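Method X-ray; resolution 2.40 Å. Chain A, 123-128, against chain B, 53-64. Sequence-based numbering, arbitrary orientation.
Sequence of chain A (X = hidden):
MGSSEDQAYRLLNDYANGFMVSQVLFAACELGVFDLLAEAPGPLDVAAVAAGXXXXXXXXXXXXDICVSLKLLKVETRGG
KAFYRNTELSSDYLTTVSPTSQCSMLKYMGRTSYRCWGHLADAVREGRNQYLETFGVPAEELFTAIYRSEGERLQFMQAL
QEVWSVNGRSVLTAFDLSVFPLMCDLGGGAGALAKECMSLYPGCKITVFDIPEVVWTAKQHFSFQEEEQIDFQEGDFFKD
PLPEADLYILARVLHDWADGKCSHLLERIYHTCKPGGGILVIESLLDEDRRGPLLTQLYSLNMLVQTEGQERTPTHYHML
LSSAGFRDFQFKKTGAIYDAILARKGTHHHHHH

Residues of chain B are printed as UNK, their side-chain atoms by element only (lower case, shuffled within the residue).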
ATOM      1  N   ALA A 123       1.611   6.599  15.251  1.00 82.41           N
ATOM      2  CA  ALA A 123       1.468   5.362  16.042  1.00 80.05           C
ATOM      3  C   ALA A 123       2.859   4.905  16.482  1.00 82.49           C
ATOM      4  O   ALA A 123       3.030   4.503  17.613  1.00 83.08           O
ATOM      5  CB  ALA A 123       0.775   4.283  15.234  1.00 78.39           C
ATOM      6  N   VAL A 124       3.861   5.063  15.618  1.00 79.93           N
ATOM      7  CA  VAL A 124       5.270   4.791  15.916  1.00 80.05           C
ATOM      8  C   VAL A 124       5.745   5.868  16.924  1.00 88.79           C
ATOM      9  O   VAL A 124       6.233   5.502  17.988  1.00 90.28           O
ATOM     10  CB  VAL A 124       6.143   4.728  14.625  1.00 81.25           C
ATOM     11  CG1 VAL A 124       7.632   4.727  14.949  1.00 81.47           C
ATOM     12  CG2 VAL A 124       5.784   3.511  13.777  1.00 78.68           C
ATOM     13  N   ARG A 125       5.549   7.175  16.600  1.00 86.59           N
ATOM     14  CA  ARG A 125       5.905   8.321  17.448  1.00 89.38           C
ATOM     15  C   ARG A 125       5.388   8.205  18.884  1.00 96.28           C
ATOM     16  O   ARG A 125       6.158   8.405  19.817  1.00 98.36           O
ATOM     17  CB  ARG A 125       5.379   9.638  16.839  1.00 87.77           C
ATOM     18  CG  ARG A 125       6.448  10.471  16.155  1.00 93.41           C
ATOM     19  CD  ARG A 125       5.881  11.712  15.481  1.00 85.83           C
ATOM     20  NE  ARG A 125       6.802  12.234  14.476  1.00 86.15           N
ATOM     21  CZ  ARG A 125       6.557  12.273  13.167  1.00102.29           C
ATOM     22  NH1 ARG A 125       5.400  11.830  12.686  1.00 93.87           N
ATOM     23  NH2 ARG A 125       7.460  12.782  12.328  1.00 77.37           N
ATOM     24  N   GLU A 126       4.100   7.870  19.057  1.00 93.20           N
ATOM     25  CA  GLU A 126       3.426   7.822  20.354  1.00 94.51           C
ATOM     26  C   GLU A 126       3.400   6.481  21.028  1.00 99.88           C
ATOM     27  O   GLU A 126       3.164   6.420  22.244  1.00103.50           O
ATOM     28  CB  GLU A 126       1.991   8.370  20.228  1.00 96.35           C
ATOM     29  CG  GLU A 126       1.922   9.848  19.853  1.00111.14           C
ATOM     30  CD  GLU A 126       0.713  10.275  19.039  1.00141.04           C
ATOM     31  OE1 GLU A 126      -0.410   9.807  19.344  1.00138.88           O
ATOM     32  OE2 GLU A 126       0.885  11.103  18.113  1.00136.36           O
ATOM     33  N   GLY A 127       3.561   5.416  20.252  1.00 92.38           N
ATOM     34  CA  GLY A 127       3.502   4.054  20.762  1.00 89.65           C
ATOM     35  C   GLY A 127       2.093   3.617  21.105  1.00 92.64           C
ATOM     36  O   GLY A 127       1.907   2.753  21.973  1.00 92.44           O
ATOM     37  N   ARG A 128       1.089   4.173  20.400  1.00 88.16           N
ATOM     38  CA  ARG A 128      -0.318   3.833  20.651  1.00 87.62           C
ATOM     39  C   ARG A 128      -1.184   3.788  19.373  1.00 88.28           C
ATOM     40  O   ARG A 128      -0.801   4.368  18.354  1.00 87.74           O
ATOM     41  CB  ARG A 128      -0.928   4.780  21.730  1.00 92.18           C
ATOM     42  CG  ARG A 128      -1.065   6.241  21.288  1.00106.38           C
ATOM     43  CD  ARG A 128      -1.761   7.100  22.322  1.00120.40           C
ATOM     44  NE  ARG A 128      -0.826   8.012  22.982  1.00132.54           N
ATOM     45  CZ  ARG A 128      -0.875   9.338  22.895  1.00149.29           C
ATOM     46  NH1 ARG A 128      -1.829   9.929  22.187  1.00139.51           N
ATOM     47  NH2 ARG A 128       0.022  10.083  23.527  1.00138.09           N
TER
ATOM     48  N   UNK B  53      14.865  10.253  16.611  1.00105.02           N
ATOM     49  CA  UNK B  53      13.658  10.487  15.802  1.00101.45           C
ATOM     50  C   UNK B  53      12.472  10.950  16.666  1.00106.51           C
ATOM     51  O   UNK B  53      11.434  11.348  16.125  1.00104.77           O
ATOM     52  c   UNK B  53      14.404   9.039  13.851  1.00100.47           C
ATOM     53  c   UNK B  53      13.285   9.316  14.845  1.00101.08           C
ATOM     54  c   UNK B  53      12.901   8.045  15.603  1.00100.20           C
ATOM     55  N   UNK B  54      12.650  10.912  18.008  1.00106.17           N
ATOM     56  CA  UNK B  54      11.662  11.282  19.025  1.00107.91           C
ATOM     57  C   UNK B  54      10.400  10.435  18.892  1.00108.79           C
ATOM     58  O   UNK B  54       9.312  10.938  18.611  1.00107.88           O
ATOM     59  n   UNK B  54      13.706  15.037  18.422  1.00150.95           N
ATOM     60  n   UNK B  54      15.563  15.142  19.794  1.00144.32           N
ATOM     61  c   UNK B  54      11.421  12.806  19.072  1.00112.42           C
ATOM     62  n   UNK B  54      15.817  15.252  17.516  1.00137.45           N
ATOM     63  c   UNK B  54      12.741  14.940  19.520  1.00143.75           C
ATOM     64  c   UNK B  54      15.025  15.147  18.577  1.00160.17           C
ATOM     65  c   UNK B  54      12.465  13.509  19.934  1.00130.79           C
ATOM     66  N   UNK B  55      10.585   9.115  19.068  1.00103.70           N
ATOM     67  CA  UNK B  55       9.549   8.099  18.931  1.00100.02           C
ATOM     68  C   UNK B  55       9.685   7.014  19.996  1.00103.69           C
ATOM     69  O   UNK B  55      10.675   6.976  20.733  1.00106.84           O
ATOM     70  c   UNK B  55       9.613   7.488  17.534  1.00 97.20           C
ATOM     71  N   UNK B  56       8.671   6.143  20.087  1.00 96.22           N
ATOM     72  CA  UNK B  56       8.607   5.065  21.059  1.00 95.13           C
ATOM     73  C   UNK B  56       9.557   3.927  20.719  1.00 97.07           C
ATOM     74  O   UNK B  56       9.798   3.650  19.547  1.00 94.61           O
ATOM     75  o   UNK B  56       6.759   3.807  20.054  1.00 98.84           O
ATOM     76  c   UNK B  56       7.176   4.550  21.188  1.00 95.58           C
ATOM     77  N   UNK B  57      10.065   3.259  21.765  1.00 94.74           N
ATOM     78  CA  UNK B  57      10.968   2.110  21.725  1.00 93.15           C
ATOM     79  C   UNK B  57      10.359   0.978  20.911  1.00 92.81           C
ATOM     80  O   UNK B  57      10.969   0.546  19.925  1.00 91.08           O
ATOM     81  c   UNK B  57      11.265   1.639  23.140  1.00 95.57           C
ATOM     82  N   UNK B  58       9.138   0.534  21.290  1.00 87.39           N
ATOM     83  CA  UNK B  58       8.429  -0.536  20.592  1.00 84.04           C
ATOM     84  C   UNK B  58       8.226  -0.218  19.111  1.00 87.04           C
ATOM     85  O   UNK B  58       8.598  -1.028  18.259  1.00 85.88           O
ATOM     86  c   UNK B  58       7.107  -0.898  21.294  1.00 84.29           C
ATOM     87  c   UNK B  58       6.449  -2.123  20.723  1.00 85.16           C
ATOM     88  n   UNK B  58       5.122  -3.579  19.760  1.00 83.12           N
ATOM     89  n   UNK B  58       7.094  -3.357  20.705  1.00 86.39           N
ATOM     90  c   UNK B  58       6.256  -4.192  20.112  1.00 83.53           C
ATOM     91  c   UNK B  58       5.235  -2.260  20.139  1.00 84.92           C
ATOM     92  N   UNK B  59       7.726   0.986  18.831  1.00 83.84           N
ATOM     93  CA  UNK B  59       7.474   1.485  17.482  1.00 81.09           C
ATOM     94  C   UNK B  59       8.706   1.556  16.609  1.00 83.69           C
ATOM     95  O   UNK B  59       8.674   1.100  15.460  1.00 80.60           O
ATOM     96  N   UNK B  60       9.808   2.110  17.159  1.00 82.76           N
ATOM     97  CA  UNK B  60      11.091   2.247  16.459  1.00 83.02           C
ATOM     98  C   UNK B  60      11.650   0.879  16.081  1.00 86.44           C
ATOM     99  O   UNK B  60      12.023   0.700  14.925  1.00 85.28           O
ATOM    100  o   UNK B  60      11.509   4.354  17.563  1.00 90.57           O
ATOM    101  c   UNK B  60      12.083   3.077  17.289  1.00 90.57           C
ATOM    102  c   UNK B  60      13.407   3.266  16.601  1.00 86.67           C
ATOM    103  N   UNK B  61      11.675  -0.087  17.043  1.00 82.93           N
ATOM    104  CA  UNK B  61      12.192  -1.432  16.811  1.00 81.79           C
ATOM    105  C   UNK B  61      11.412  -2.141  15.727  1.00 82.11           C
ATOM    106  O   UNK B  61      12.016  -2.728  14.833  1.00 81.06           O
ATOM    107  o   UNK B  61      13.791  -5.333  19.279  1.00111.34           O
ATOM    108  c   UNK B  61      13.076  -3.516  17.940  1.00 96.23           C
ATOM    109  c   UNK B  61      12.803  -4.677  18.878  1.00114.99           C
ATOM    110  o   UNK B  61      11.616  -4.993  19.134  1.00 92.68           O
ATOM    111  c   UNK B  61      12.229  -2.262  18.094  1.00 84.53           C
ATOM    112  N   UNK B  62      10.080  -2.043  15.767  1.00 77.59           N
ATOM    113  CA  UNK B  62       9.232  -2.640  14.743  1.00 74.93           C
ATOM    114  C   UNK B  62       9.601  -2.067  13.399  1.00 78.06           C
ATOM    115  O   UNK B  62       9.909  -2.819  12.483  1.00 77.15           O
ATOM    116  c   UNK B  62       5.683  -2.885  16.424  1.00 77.53           C
ATOM    117  c   UNK B  62       7.151  -4.751  15.733  1.00 77.79           C
ATOM    118  c   UNK B  62       7.123  -3.296  16.138  1.00 78.13           C
ATOM    119  c   UNK B  62       7.739  -2.408  15.045  1.00 74.01           C
ATOM    120  N   UNK B  63       9.701  -0.734  13.323  1.00 75.55           N
ATOM    121  CA  UNK B  63      10.049   0.001  12.114  1.00 73.88           C
ATOM    122  C   UNK B  63      11.427  -0.390  11.565  1.00 75.47           C
ATOM    123  O   UNK B  63      11.532  -0.682  10.373  1.00 73.66           O
ATOM    124  c   UNK B  63       8.364   2.611  10.777  1.00 79.13           C
ATOM    125  c   UNK B  63       9.822   2.443  11.181  1.00 79.86           C
ATOM    126  c   UNK B  63       9.951   1.515  12.386  1.00 75.41           C
ATOM    127  c   UNK B  63      10.409   3.799  11.492  1.00 82.83           C
ATOM    128  N   UNK B  64      12.469  -0.393  12.420  1.00 72.89           N
ATOM    129  CA  UNK B  64      13.842  -0.740  12.026  1.00 74.33           C
ATOM    130  C   UNK B  64      13.920  -2.204  11.573  1.00 78.05           C
ATOM    131  O   UNK B  64      14.518  -2.487  10.533  1.00 77.66           O
ATOM    132  c   UNK B  64      15.107   0.933  13.643  1.00 83.68           C
ATOM    133  c   UNK B  64      14.840  -0.513  13.186  1.00 77.40           C
ATOM    134  c   UNK B  64      15.827   0.938  14.981  1.00 86.47           C
ATOM    135  c   UNK B  64      15.915   1.727  12.600  1.00 84.25           C
TER

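Position 53 carries three carbons, one of them bonded to the other two, and none of them touches chain A; a side chain forked at CB with carbon alone is valine, V53(B). Position 54 has three carbons, a nitrogen, and a carbon bearing two further nitrogens, a guanidinium group that leads away from chain A. This is R54(B), whose backbone O lies 3.8 Å from CG of R125(A) and whose phi is positive.

At position 55 a single carbon identifies A55(B). Its CB sits 4.3 Å from CG1 of V124(A), and its CA approaches O of R125(A) at 3.5 Å in a CA-H...O contact. Position 56 has one carbon and one oxygen, the oxygen 2.7 Å from O of V124(A); it is serine, S56(B), with chi1 in the p well. Position 57, a lone carbon pointing away from chain A, is A57(B).

Position 58 bears one carbon and a five-membered ring of three carbons and two nitrogens, hence H58(B), which makes no contact with chain A. Position 59 has no side-chain atoms: G59(B). An ideal CB here would fall 2.7 Å from O of V124(A), a clash, so the bare backbone allows the close approach in which C of G59(B) lies 3.7 Å from CG1 of V124(A).

Position 60 has a carbon carrying one oxygen and one carbon, which fits threonine; OG1 of T60(B) donates to O of S56(B) at 2.7 Å. Three carbons in line, the last holding two oxygens, make position 61 E61(B), beyond reach of chain A and hydrogen-bonded elsewhere in the structure. Positions 62, 63 and 64 each have four carbons forked at the second, the pattern of leucine: L62(B), L63(B) and L64(B). Of these three, L63(B) alone makes contact, its CD1 4.1 Å from CG2 of V124(A).

The contact centres on V124(A), near the end of its helix. N of S56(B) donates to O of V124(A) at 3.3 Å, and OG of S56(B) donates to O of V124(A) at 2.7 Å. OG of S56(B) also accepts from N of G59(B) at 3.2 Å, capping the chain B helix. One hydroxyl thus ties the start of one helix to the end of the other. G127(A), with positive phi, leaves room for this serine: its CA is 3.3 Å from OG of S56(B), and an ideal CB would clash with CB of S56(B). Around this polar centre, the V124(A) methyls pack against A55(B), G59(B) and L63(B), and the two stretches together bury 329 Å².

Chain B, residues 53-64: VRASAHGTELLL
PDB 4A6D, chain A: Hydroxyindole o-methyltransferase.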